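Local structure of polyketide synthase PksR (4U3V) at residues L61-F66 with Y201-L206; L81-P86 with F231-I236; E109-Y114 with A125-C130; L206-A211 with L276-Y281. The protein takes part in building the antibiotic polyketide bacillaene, and this piece is its enoyl-isomerase domain, a double hotdog. All coordinates share one frame; numbering follows the deposited sequence.

Interaction 1: residues L61-F66 with Y201-L206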
loop_
_atom_site.group_PDB
_atom_site.type_symbol
_atom_site.label_atom_id
_atom_site.label_comp_id
_atom_site.label_asym_id
_atom_site.label_seq_id
_atom_site.Cartn_x
_atom_site.Cartn_y
_atom_site.Cartn_z
ATOM N N LEU A 61 0.156 8.823 2.205
ATOM C CA LEU A 61 0.300 10.303 2.087
ATOM C C LEU A 61 -0.825 10.902 1.263
ATOM O O LEU A 61 -1.358 11.978 1.589
ATOM C CB LEU A 61 1.648 10.673 1.449
ATOM C CG LEU A 61 2.831 10.584 2.405
ATOM C CD1 LEU A 61 4.149 10.614 1.627
ATOM C CD2 LEU A 61 2.731 11.758 3.384
ATOM N N ALA A 62 -1.225 10.206 0.204
ATOM C CA ALA A 62 -2.367 10.718 -0.598
ATOM C C ALA A 62 -3.693 10.786 0.182
ATOM O O ALA A 62 -4.417 11.781 0.072
ATOM C CB ALA A 62 -2.542 9.926 -1.894
ATOM N N ILE A 63 -3.931 9.815 1.053
ATOM C CA ILE A 63 -5.130 9.758 1.901
ATOM C C ILE A 63 -5.096 10.870 2.963
ATOM O O ILE A 63 -6.107 11.540 3.228
ATOM C CB ILE A 63 -5.259 8.388 2.554
ATOM C CG1 ILE A 63 -5.627 7.358 1.469
ATOM C CG2 ILE A 63 -6.263 8.409 3.692
ATOM C CD1 ILE A 63 -5.471 5.920 1.924
ATOM N N GLU A 64 -3.926 11.111 3.545
ATOM C CA GLU A 64 -3.786 12.258 4.438
ATOM C C GLU A 64 -4.106 13.581 3.756
ATOM O O GLU A 64 -4.705 14.461 4.390
ATOM C CB GLU A 64 -2.384 12.326 5.047
ATOM C CG GLU A 64 -2.086 11.172 5.973
ATOM C CD GLU A 64 -3.119 11.027 7.071
ATOM O OE1 GLU A 64 -3.624 12.070 7.546
ATOM O OE2 GLU A 64 -3.498 9.882 7.396
ATOM N N ALA A 65 -3.632 13.754 2.525
ATOM C CA ALA A 65 -3.835 14.985 1.784
ATOM C C ALA A 65 -5.319 15.160 1.511
ATOM O O ALA A 65 -5.844 16.263 1.656
ATOM C CB ALA A 65 -3.058 15.008 0.497
ATOM N N PHE A 66 -6.005 14.062 1.188
ATOM C CA PHE A 66 -7.483 14.130 1.119
ATOM C C PHE A 66 -8.189 14.637 2.393
ATOM O O PHE A 66 -9.056 15.517 2.313
ATOM C CB PHE A 66 -8.074 12.772 0.690
ATOM C CG PHE A 66 -9.580 12.710 0.814
ATOM C CD1 PHE A 66 -10.381 13.158 -0.230
ATOM C CD2 PHE A 66 -10.178 12.303 2.002
ATOM C CE1 PHE A 66 -11.754 13.113 -0.119
ATOM C CE2 PHE A 66 -11.563 12.271 2.127
ATOM C CZ PHE A 66 -12.338 12.703 1.061
ATOM N N TYR A 201 -0.389 7.673 10.446
ATOM C CA TYR A 201 -1.229 7.723 9.252
ATOM C C TYR A 201 -2.584 7.102 9.532
ATOM O O TYR A 201 -2.661 6.093 10.248
ATOM C CB TYR A 201 -0.591 6.878 8.128
ATOM C CG TYR A 201 0.583 7.566 7.471
ATOM C CD1 TYR A 201 0.369 8.537 6.508
ATOM C CD2 TYR A 201 1.889 7.287 7.862
ATOM C CE1 TYR A 201 1.438 9.196 5.892
ATOM C CE2 TYR A 201 2.972 7.991 7.311
ATOM C CZ TYR A 201 2.737 8.893 6.287
ATOM O OH TYR A 201 3.774 9.616 5.711
ATOM N N THR A 202 -3.633 7.676 8.947
ATOM C CA THR A 202 -5.001 7.135 9.112
ATOM C C THR A 202 -5.089 5.745 8.495
ATOM O O THR A 202 -5.579 4.803 9.128
ATOM C CB THR A 202 -6.036 8.029 8.429
ATOM O OG1 THR A 202 -6.035 9.313 9.057
ATOM C CG2 THR A 202 -7.443 7.391 8.489
ATOM N N VAL A 203 -4.508 5.610 7.299
ATOM C CA VAL A 203 -4.367 4.316 6.653
ATOM C C VAL A 203 -2.887 3.952 6.607
ATOM O O VAL A 203 -2.095 4.660 5.991
ATOM C CB VAL A 203 -4.985 4.358 5.235
ATOM C CG1 VAL A 203 -4.663 3.096 4.457
ATOM C CG2 VAL A 203 -6.494 4.585 5.315
ATOM N N SER A 204 -2.507 2.953 7.396
ATOM C CA SER A 204 -1.084 2.657 7.575
ATOM C C SER A 204 -0.488 2.226 6.237
ATOM O O SER A 204 -1.071 1.366 5.563
ATOM C CB SER A 204 -0.929 1.502 8.538
ATOM O OG SER A 204 0.448 1.219 8.771
ATOM N N PRO A 205 0.737 2.668 5.939
ATOM C CA PRO A 205 1.471 2.053 4.819
ATOM C C PRO A 205 1.692 0.581 5.046
ATOM O O PRO A 205 1.863 -0.171 4.075
ATOM C CB PRO A 205 2.822 2.780 4.805
ATOM C CG PRO A 205 2.838 3.661 5.985
ATOM C CD PRO A 205 1.471 3.780 6.569
ATOM N N LEU A 206 1.675 0.132 6.304
ATOM C CA LEU A 206 1.794 -1.311 6.517
ATOM C C LEU A 206 0.603 -2.079 5.973
ATOM O O LEU A 206 0.766 -3.246 5.616
ATOM C CB LEU A 206 2.018 -1.686 7.991
ATOM C CG LEU A 206 3.266 -1.072 8.656
ATOM C CD1 LEU A 206 3.347 -1.518 10.115
ATOM C CD2 LEU A 206 4.539 -1.434 7.904
HETATM O O HOH W 1 -3.416 7.812 5.656
#
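The Y201 ring meets L61 at its edge, where CD2 of L61 lies in the ring plane, 3.8 Å from Y201 CE1 and 3.3 Å from its OH. E64 CG approaches the same ring obliquely, 3.6 Å from Y201 CD1, and the E64 carboxylate plane is turned 64° from that of the ring. The phenol OH finds its polar partner elsewhere, in a hydrogen bond to D33. Bent at chi2 (-55°), the E64 chain carries OE2 to the start of T202. T202 N donates to this oxygen over 2.7 Å in a nearly straight bond (172°) that meets it almost end-on, while T202 OG1, at 3.1 Å, takes the syn lone pair of OE2. Water 1, 2.7 Å from E64 OE2, accepts from V203 N and probably extends the grip of the carboxylate to this second amide. Next to this, I63 CD1 rests 3.7 Å from V203 CB, the two side chains crossing at about a right angle. S204 N-caps helix 205-219 by accepting from L206 N. The arrangement thus joins helix 56-69 of the N-terminal hotdog to the approach to helix 205-219 of the C-terminal one, at the interface of a double-hotdog fold.

Interaction 2: residues L81-P86 with F231-I236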
loop_
_atom_site.group_PDB
_atom_site.type_symbol
_atom_site.label_atom_id
_atom_site.label_comp_id
_atom_site.label_asym_id
_atom_site.label_seq_id
_atom_site.Cartn_x
_atom_site.Cartn_y
_atom_site.Cartn_z
ATOM N N LEU A 81 -3.466 6.460 -8.937
ATOM C CA LEU A 81 -2.195 6.673 -8.213
ATOM C C LEU A 81 -1.087 5.916 -8.942
ATOM O O LEU A 81 -1.155 4.682 -9.171
ATOM C CB LEU A 81 -2.353 6.155 -6.783
ATOM C CG LEU A 81 -1.136 6.276 -5.874
ATOM C CD1 LEU A 81 -0.810 7.761 -5.661
ATOM C CD2 LEU A 81 -1.427 5.537 -4.550
ATOM N N SER A 82 -0.096 6.660 -9.380
ATOM C CA SER A 82 0.973 6.133 -10.200
ATOM C C SER A 82 2.314 6.471 -9.543
ATOM O O SER A 82 2.473 7.579 -9.045
ATOM C CB SER A 82 0.857 6.790 -11.582
ATOM O OG SER A 82 2.036 6.650 -12.301
ATOM N N TYR A 83 3.233 5.502 -9.480
ATOM C CA TYR A 83 4.532 5.670 -8.814
ATOM C C TYR A 83 5.519 6.091 -9.884
ATOM O O TYR A 83 5.705 5.390 -10.891
ATOM C CB TYR A 83 5.022 4.366 -8.132
ATOM C CG TYR A 83 4.028 3.802 -7.112
ATOM C CD1 TYR A 83 3.060 4.620 -6.522
ATOM C CD2 TYR A 83 4.028 2.449 -6.789
ATOM C CE1 TYR A 83 2.108 4.109 -5.638
ATOM C CE2 TYR A 83 3.126 1.940 -5.866
ATOM C CZ TYR A 83 2.127 2.735 -5.362
ATOM O OH TYR A 83 1.218 2.202 -4.477
ATOM N N ILE A 84 6.092 7.272 -9.709
ATOM C CA ILE A 84 6.874 7.898 -10.765
ATOM C C ILE A 84 8.336 7.475 -10.694
ATOM O O ILE A 84 8.960 7.099 -11.705
ATOM C CB ILE A 84 6.725 9.442 -10.687
ATOM C CG1 ILE A 84 5.295 9.821 -10.999
ATOM C CG2 ILE A 84 7.683 10.123 -11.671
ATOM C CD1 ILE A 84 4.709 9.051 -12.163
ATOM N N SER A 85 8.896 7.532 -9.499
ATOM C CA SER A 85 10.334 7.408 -9.323
ATOM C C SER A 85 10.592 6.797 -7.945
ATOM O O SER A 85 10.004 7.236 -6.958
ATOM C CB SER A 85 10.968 8.800 -9.405
ATOM O OG SER A 85 12.255 8.804 -8.815
ATOM N N PRO A 86 11.435 5.756 -7.878
ATOM C CA PRO A 86 11.752 5.241 -6.547
ATOM C C PRO A 86 12.598 6.249 -5.784
ATOM O O PRO A 86 13.364 7.013 -6.393
ATOM C CB PRO A 86 12.566 3.980 -6.829
ATOM C CG PRO A 86 13.064 4.134 -8.241
ATOM C CD PRO A 86 12.084 4.997 -8.968
ATOM N N PHE A 231 3.544 -0.616 -9.147
ATOM C CA PHE A 231 3.524 0.397 -10.208
ATOM C C PHE A 231 2.490 1.491 -9.844
ATOM O O PHE A 231 2.626 2.663 -10.197
ATOM C CB PHE A 231 3.097 -0.333 -11.492
ATOM C CG PHE A 231 3.027 0.539 -12.712
ATOM C CD1 PHE A 231 4.143 0.697 -13.536
ATOM C CD2 PHE A 231 1.818 1.100 -13.109
ATOM C CE1 PHE A 231 4.067 1.453 -14.699
ATOM C CE2 PHE A 231 1.741 1.876 -14.261
ATOM C CZ PHE A 231 2.869 2.054 -15.054
ATOM N N GLY A 232 1.459 1.119 -9.105
ATOM C CA GLY A 232 0.479 2.082 -8.656
ATOM C C GLY A 232 -0.823 1.371 -8.386
ATOM O O GLY A 232 -0.832 0.133 -8.272
ATOM N N ILE A 233 -1.843 2.148 -8.037
ATOM C CA ILE A 233 -3.156 1.645 -7.611
ATOM C C ILE A 233 -4.253 2.454 -8.330
ATOM O O ILE A 233 -4.340 3.666 -8.181
ATOM C CB ILE A 233 -3.333 1.751 -6.073
ATOM C CG1 ILE A 233 -2.124 1.134 -5.352
ATOM C CG2 ILE A 233 -4.695 1.162 -5.651
ATOM C CD1 ILE A 233 -2.175 1.271 -3.830
ATOM N N ASN A 234 -5.114 1.791 -9.096
ATOM C CA ASN A 234 -6.160 2.504 -9.862
ATOM C C ASN A 234 -7.242 3.208 -9.025
ATOM O O ASN A 234 -7.722 4.301 -9.397
ATOM C CB ASN A 234 -6.827 1.551 -10.870
ATOM C CG ASN A 234 -5.907 1.162 -12.017
ATOM O OD1 ASN A 234 -4.902 1.819 -12.279
ATOM N ND2 ASN A 234 -6.271 0.096 -12.729
ATOM N N ASP A 235 -7.586 2.617 -7.884
ATOM C CA ASP A 235 -8.602 3.172 -6.991
ATOM C C ASP A 235 -8.411 2.704 -5.558
ATOM O O ASP A 235 -8.225 1.507 -5.284
ATOM C CB ASP A 235 -10.012 2.842 -7.498
ATOM C CG ASP A 235 -11.091 3.719 -6.859
ATOM O OD1 ASP A 235 -11.104 4.951 -7.100
ATOM O OD2 ASP A 235 -11.936 3.173 -6.116
ATOM N N ILE A 236 -8.582 3.619 -4.603
ATOM C CA ILE A 236 -8.690 3.227 -3.221
ATOM C C ILE A 236 -9.947 3.853 -2.667
ATOM O O ILE A 236 -10.179 5.034 -2.902
ATOM C CB ILE A 236 -7.491 3.760 -2.391
ATOM C CG1 ILE A 236 -6.177 3.484 -3.141
ATOM C CG2 ILE A 236 -7.554 3.202 -0.963
ATOM C CD1 ILE A 236 -4.924 3.946 -2.396
HETATM O O HOH W 2 -2.771 3.520 -11.221
#
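This is an antiparallel strand pairing at the seam of the double hotdog, where L81 to Y83 of the N-terminal half run beside F231 to I233 of the C-terminal half, the strand directions 164° apart. L81 and I233 form a hydrogen-bonded pair, with L81 N donating to I233 O at 3.0 Å and I233 N to L81 O at 2.9 Å; Y83 N then reaches F231 O. Between them S82 and G232 are a non-hydrogen-bonded pair, and their CA atoms come within 4.4 Å. The Y83 ring lies over the backbone at G232, with G232 CA above the ring centre, 3.8 Å from the centroid and 11° off the normal, a CH-pi contact. With CG of Y83 beside its backbone N (chi1 -57°), the ring reaches back along the neighbouring strand, and its OH touches I233 CD1 at 3.6 Å. L81 CD2 packs more loosely against CD1 of both I233 and I236, 4.4 Å from each. Water 2 donates to L81 O and to N234 OD1, linking the strand pair to the bulge at N234 and D235, which both face S279. Strand 75-83 is flanked on its other side by strand 121-132, strand 230-239 by strand 274-283, and Y58 of helix 56-69 meets the Y83 ring.

Interaction 3: residues E109-Y114 with A125-C130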
loop_
_atom_site.group_PDB
_atom_site.type_symbol
_atom_site.label_atom_id
_atom_site.label_comp_id
_atom_site.label_asym_id
_atom_site.label_seq_id
_atom_site.Cartn_x
_atom_site.Cartn_y
_atom_site.Cartn_z
ATOM N N GLU A 109 -5.836 16.949 -8.367
ATOM C CA GLU A 109 -4.633 16.161 -8.548
ATOM C C GLU A 109 -3.708 16.251 -7.320
ATOM O O GLU A 109 -3.447 17.339 -6.799
ATOM C CB GLU A 109 -3.928 16.655 -9.798
ATOM C CG GLU A 109 -2.667 15.917 -10.174
ATOM C CD GLU A 109 -2.268 16.196 -11.608
ATOM O OE1 GLU A 109 -3.113 16.731 -12.357
ATOM O OE2 GLU A 109 -1.116 15.894 -11.983
ATOM N N LEU A 110 -3.179 15.112 -6.879
ATOM C CA LEU A 110 -2.214 15.097 -5.776
ATOM C C LEU A 110 -0.827 14.848 -6.348
ATOM O O LEU A 110 -0.624 13.896 -7.097
ATOM C CB LEU A 110 -2.539 13.980 -4.778
ATOM C CG LEU A 110 -3.888 14.069 -4.056
ATOM C CD1 LEU A 110 -4.142 12.802 -3.255
ATOM C CD2 LEU A 110 -3.970 15.301 -3.174
ATOM N N GLN A 111 0.133 15.694 -5.989
ATOM C CA GLN A 111 1.517 15.431 -6.302
ATOM C C GLN A 111 2.323 15.133 -5.030
ATOM O O GLN A 111 2.430 15.973 -4.151
ATOM C CB GLN A 111 2.128 16.647 -6.970
ATOM C CG GLN A 111 1.504 16.940 -8.311
ATOM C CD GLN A 111 2.518 17.488 -9.276
ATOM O OE1 GLN A 111 2.528 18.686 -9.555
ATOM N NE2 GLN A 111 3.435 16.633 -9.722
ATOM N N ILE A 112 2.844 13.924 -4.931
ATOM C CA ILE A 112 3.717 13.574 -3.825
ATOM C C ILE A 112 5.138 13.809 -4.284
ATOM O O ILE A 112 5.654 13.092 -5.153
ATOM C CB ILE A 112 3.581 12.082 -3.425
ATOM C CG1 ILE A 112 2.116 11.659 -3.243
ATOM C CG2 ILE A 112 4.392 11.813 -2.174
ATOM C CD1 ILE A 112 1.316 12.576 -2.375
ATOM N N MET A 113 5.796 14.789 -3.664
ATOM C CA MET A 113 7.132 15.211 -4.079
ATOM C C MET A 113 8.108 14.863 -2.979
ATOM O O MET A 113 7.747 14.811 -1.799
ATOM C CB MET A 113 7.174 16.744 -4.276
ATOM C CG MET A 113 5.979 17.318 -5.027
ATOM S SD MET A 113 6.203 16.983 -6.781
ATOM C CE MET A 113 7.585 18.049 -7.226
ATOM N N TYR A 114 9.363 14.649 -3.361
ATOM C CA TYR A 114 10.408 14.487 -2.386
ATOM C C TYR A 114 11.564 15.402 -2.703
ATOM O O TYR A 114 11.729 15.836 -3.844
ATOM C CB TYR A 114 10.899 13.033 -2.340
ATOM C CG TYR A 114 11.761 12.621 -3.523
ATOM C CD1 TYR A 114 13.131 12.489 -3.393
ATOM C CD2 TYR A 114 11.178 12.368 -4.749
ATOM C CE1 TYR A 114 13.903 12.086 -4.469
ATOM C CE2 TYR A 114 11.935 11.976 -5.837
ATOM C CZ TYR A 114 13.290 11.842 -5.680
ATOM O OH TYR A 114 14.032 11.433 -6.746
ATOM N N ALA A 125 7.507 11.911 -6.739
ATOM C CA ALA A 125 7.607 10.503 -6.384
ATOM C C ALA A 125 6.363 9.758 -6.881
ATOM O O ALA A 125 6.454 8.586 -7.296
ATOM C CB ALA A 125 7.712 10.360 -4.864
ATOM N N ALA A 126 5.208 10.408 -6.756
ATOM C CA ALA A 126 3.904 9.789 -7.147
ATOM C C ALA A 126 2.897 10.838 -7.538
ATOM O O ALA A 126 2.985 11.968 -7.095
ATOM C CB ALA A 126 3.343 8.935 -5.986
ATOM N N ILE A 127 1.900 10.442 -8.335
ATOM C CA ILE A 127 0.842 11.350 -8.732
ATOM C C ILE A 127 -0.447 10.571 -8.685
ATOM O O ILE A 127 -0.440 9.348 -8.874
ATOM C CB ILE A 127 1.086 11.893 -10.160
ATOM C CG1 ILE A 127 1.172 10.744 -11.169
ATOM C CG2 ILE A 127 2.367 12.719 -10.190
ATOM C CD1 ILE A 127 0.356 10.949 -12.435
ATOM N N GLY A 128 -1.502 11.243 -8.246
ATOM C CA GLY A 128 -2.859 10.661 -8.260
ATOM C C GLY A 128 -3.959 11.710 -8.261
ATOM O O GLY A 128 -3.700 12.908 -8.490
ATOM N N GLN A 129 -5.164 11.278 -7.903
ATOM C CA GLN A 129 -6.305 12.166 -7.776
ATOM C C GLN A 129 -7.034 11.802 -6.515
ATOM O O GLN A 129 -6.941 10.665 -6.045
ATOM C CB GLN A 129 -7.242 11.994 -8.971
ATOM C CG GLN A 129 -6.618 12.438 -10.284
ATOM C CD GLN A 129 -7.504 12.142 -11.474
ATOM O OE1 GLN A 129 -8.702 11.925 -11.326
ATOM N NE2 GLN A 129 -6.906 12.071 -12.652
ATOM N N CYS A 130 -7.741 12.754 -5.924
ATOM C CA CYS A 130 -8.656 12.363 -4.860
ATOM C C CYS A 130 -10.001 13.006 -5.052
ATOM O O CYS A 130 -10.119 13.970 -5.799
ATOM C CB CYS A 130 -8.099 12.613 -3.459
ATOM S SG CYS A 130 -7.739 14.358 -3.083
#
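Residues 109-114 and 126-130 run antiparallel at 152°, with L110/G128 and I112/A126 as hydrogen-bonded pairs and E109/Q129 and Q111/I127 as non-hydrogen-bonded ones. L110 and G128 exchange both bonds, L110 N to G128 O at 2.8 Å and G128 N to L110 O at 3.0 Å. At the other end, A125 and A126 both face I112 in a classic beta bulge, so I112 O is gripped by two amides: A125 N, at 2.7 Å, arrives nearly along the C=O axis, whereas A126 N, at 3.2 Å, lies in the carbonyl plane on a lone pair. I112 N returns a bond to A126 O.

On the face carrying L110 and I112 the side chains are apolar. Both methyls of L110 bear on C130, CD2 standing 3.9 Å from SG. The thiol is held between the backbone N and carbonyl carbon of its own residue (chi1 62°), which turns it to the leucine. I112 CG1 lies 4.1 Å from A126 CB, and A125 CB touches Y114 CD2 obliquely. L110 also packs on A62 and A65 of helix 56-69, and both alanines of the bulge touch Y58 of that helix. The other face carries E109, Q111, I127 and Q129, all partly exposed; there Q111 NE2 passes obliquely by I127 CG2 at 4.1 Å. The pairing is a bulged antiparallel beta hairpin of the N-terminal hotdog, whose L110/I112 face forms part of the curved sheet that packs round helix 56-69, as in hotdog folds.

Interaction 4: residues L206-A211 with L276-Y281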
loop_
_atom_site.group_PDB
_atom_site.type_symbol
_atom_site.label_atom_id
_atom_site.label_comp_id
_atom_site.label_asym_id
_atom_site.label_seq_id
_atom_site.Cartn_x
_atom_site.Cartn_y
_atom_site.Cartn_z
ATOM N N LEU A 206 1.675 0.132 6.304
ATOM C CA LEU A 206 1.794 -1.311 6.517
ATOM C C LEU A 206 0.603 -2.079 5.973
ATOM O O LEU A 206 0.766 -3.246 5.616
ATOM C CB LEU A 206 2.018 -1.686 7.991
ATOM C CG LEU A 206 3.266 -1.072 8.656
ATOM C CD1 LEU A 206 3.347 -1.518 10.115
ATOM C CD2 LEU A 206 4.539 -1.434 7.904
ATOM N N MET A 207 -0.543 -1.419 5.815
ATOM C CA MET A 207 -1.734 -2.114 5.278
ATOM C C MET A 207 -1.524 -2.359 3.783
ATOM O O MET A 207 -1.548 -3.510 3.269
ATOM C CB MET A 207 -2.963 -1.223 5.488
ATOM C CG MET A 207 -4.204 -1.683 4.743
ATOM S SD MET A 207 -4.859 -3.084 5.659
ATOM C CE MET A 207 -5.764 -2.105 6.862
ATOM N N THR A 208 -1.168 -1.294 3.093
ATOM C CA THR A 208 -0.914 -1.412 1.659
ATOM C C THR A 208 0.258 -2.318 1.378
ATOM O O THR A 208 0.242 -3.146 0.467
ATOM C CB THR A 208 -0.646 0.010 1.107
ATOM O OG1 THR A 208 -1.761 0.847 1.460
ATOM C CG2 THR A 208 -0.424 -0.019 -0.394
ATOM N N ASN A 209 1.302 -2.235 2.181
ATOM C CA ASN A 209 2.413 -3.088 1.904
ATOM C C ASN A 209 2.068 -4.576 2.163
ATOM O O ASN A 209 2.641 -5.445 1.520
ATOM C CB ASN A 209 3.630 -2.666 2.747
ATOM C CG ASN A 209 4.898 -3.323 2.269
ATOM O OD1 ASN A 209 5.427 -2.956 1.219
ATOM N ND2 ASN A 209 5.396 -4.342 3.030
ATOM N N SER A 210 1.204 -4.854 3.149
ATOM C CA SER A 210 0.822 -6.227 3.435
ATOM C C SER A 210 0.128 -6.812 2.223
ATOM O O SER A 210 0.322 -8.004 1.904
ATOM C CB SER A 210 -0.109 -6.285 4.647
ATOM O OG SER A 210 0.660 -5.919 5.788
ATOM N N ALA A 211 -0.590 -5.962 1.502
ATOM C CA ALA A 211 -1.265 -6.414 0.288
ATOM C C ALA A 211 -0.222 -6.802 -0.761
ATOM O O ALA A 211 -0.337 -7.826 -1.421
ATOM C CB ALA A 211 -2.250 -5.353 -0.240
ATOM N N LEU A 276 -11.929 -1.243 3.755
ATOM C CA LEU A 276 -11.067 -0.506 2.844
ATOM C C LEU A 276 -10.982 -1.348 1.562
ATOM O O LEU A 276 -10.957 -2.584 1.669
ATOM C CB LEU A 276 -9.676 -0.409 3.491
ATOM C CG LEU A 276 -8.487 0.080 2.667
ATOM C CD1 LEU A 276 -8.720 1.499 2.198
ATOM C CD2 LEU A 276 -7.207 0.025 3.525
ATOM N N HIS A 277 -11.106 -0.693 0.413
ATOM C CA HIS A 277 -11.081 -1.356 -0.910
ATOM C C HIS A 277 -9.960 -0.783 -1.727
ATOM O O HIS A 277 -9.851 0.440 -1.894
ATOM C CB HIS A 277 -12.381 -1.175 -1.712
ATOM C CG HIS A 277 -13.654 -1.532 -0.955
ATOM N ND1 HIS A 277 -14.812 -0.836 -1.120
ATOM C CD2 HIS A 277 -13.926 -2.524 -0.004
ATOM C CE1 HIS A 277 -15.747 -1.322 -0.272
ATOM N NE2 HIS A 277 -15.229 -2.388 0.363
ATOM N N TYR A 278 -9.168 -1.664 -2.337
ATOM C CA TYR A 278 -8.282 -1.251 -3.436
ATOM C C TYR A 278 -8.729 -1.928 -4.721
ATOM O O TYR A 278 -9.072 -3.098 -4.702
ATOM C CB TYR A 278 -6.847 -1.757 -3.207
ATOM C CG TYR A 278 -6.204 -1.352 -1.895
ATOM C CD1 TYR A 278 -5.216 -0.354 -1.863
ATOM C CD2 TYR A 278 -6.480 -2.032 -0.728
ATOM C CE1 TYR A 278 -4.554 -0.045 -0.691
ATOM C CE2 TYR A 278 -5.796 -1.752 0.453
ATOM C CZ TYR A 278 -4.857 -0.736 0.478
ATOM O OH TYR A 278 -4.161 -0.470 1.647
ATOM N N SER A 279 -8.607 -1.239 -5.832
ATOM C CA SER A 279 -8.914 -1.840 -7.118
ATOM C C SER A 279 -7.808 -1.507 -8.122
ATOM O O SER A 279 -7.218 -0.409 -8.101
ATOM C CB SER A 279 -10.333 -1.411 -7.569
ATOM O OG SER A 279 -10.271 -0.495 -8.636
ATOM N N GLY A 280 -7.410 -2.484 -8.943
ATOM C CA GLY A 280 -6.305 -2.256 -9.869
ATOM C C GLY A 280 -5.007 -1.911 -9.161
ATOM O O GLY A 280 -4.284 -0.988 -9.559
ATOM N N TYR A 281 -4.701 -2.689 -8.124
ATOM C CA TYR A 281 -3.382 -2.685 -7.517
ATOM C C TYR A 281 -2.413 -3.341 -8.498
ATOM O O TYR A 281 -2.528 -4.552 -8.807
ATOM C CB TYR A 281 -3.505 -3.486 -6.220
ATOM C CG TYR A 281 -2.391 -3.316 -5.213
ATOM C CD1 TYR A 281 -2.683 -2.770 -3.931
ATOM C CD2 TYR A 281 -1.122 -3.812 -5.455
ATOM C CE1 TYR A 281 -1.680 -2.641 -2.972
ATOM C CE2 TYR A 281 -0.110 -3.662 -4.492
ATOM C CZ TYR A 281 -0.419 -3.112 -3.255
ATOM O OH TYR A 281 0.575 -2.951 -2.299
#
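Two tyrosines reach helix 205-219 by different first torsions: Y278 has CG beside its backbone N (chi1 -56°), Y281 has CG opposite that nitrogen (chi1 -163°), and their hydroxyls arrive at two polar atoms of T208, the side-chain OG1 and the backbone O. T208 OG1 and Y278 OH share a hydrogen bond of 2.7 Å in which either may be the donor, OG1 lying near the ring plane at its edge. Y281 OH donates to T208 O at 2.8 Å, from above the carbonyl plane, 45° out of it. Both phenols thus find a partner in a fully buried contact, the second on a helix carbonyl. Apolar atoms fill in around them. M207 CG touches Y278 OH at 3.3 Å and meets L276 CD2 at 3.7 Å, those two side chains reaching tip to tip. Further along, A211 CB sits 3.9 Å from Y281 CE1, and T208 CG2 packs at the same ring. A G1 beta bulge at G280 and Y281, both facing F263, interrupts the regular strand beside Y281. The axes of segments 206-211 and 276-281 pass 11.3 Å apart; strands 260-268 and 230-239 flank strand 274-283, while M207 and S210 also lean on I188 of strand 183-190.

How the interactions relate
Interaction 3 lies wholly within the N-terminal hotdog, interaction 4 wholly within the C-terminal one. Interactions 1 and 2, centres about 14 Å apart, join the halves, one between a helix and the loop leading into helix 205-219, the other between strands. Along the chain their segments alternate, interaction 3 falls between the two segments of each, and interaction 4 begins where interaction 1 ends, at L206. Helix 56-69 also packs on the hairpin of interaction 3, as F66 with C130. Strands 121-132, 75-83, 230-239 and 274-283 lie side by side, so interaction 2 stands between interactions 3 and 4, whose centres are about 17 Å apart, consistent with two hotdogs packed as one double-hotdog unit.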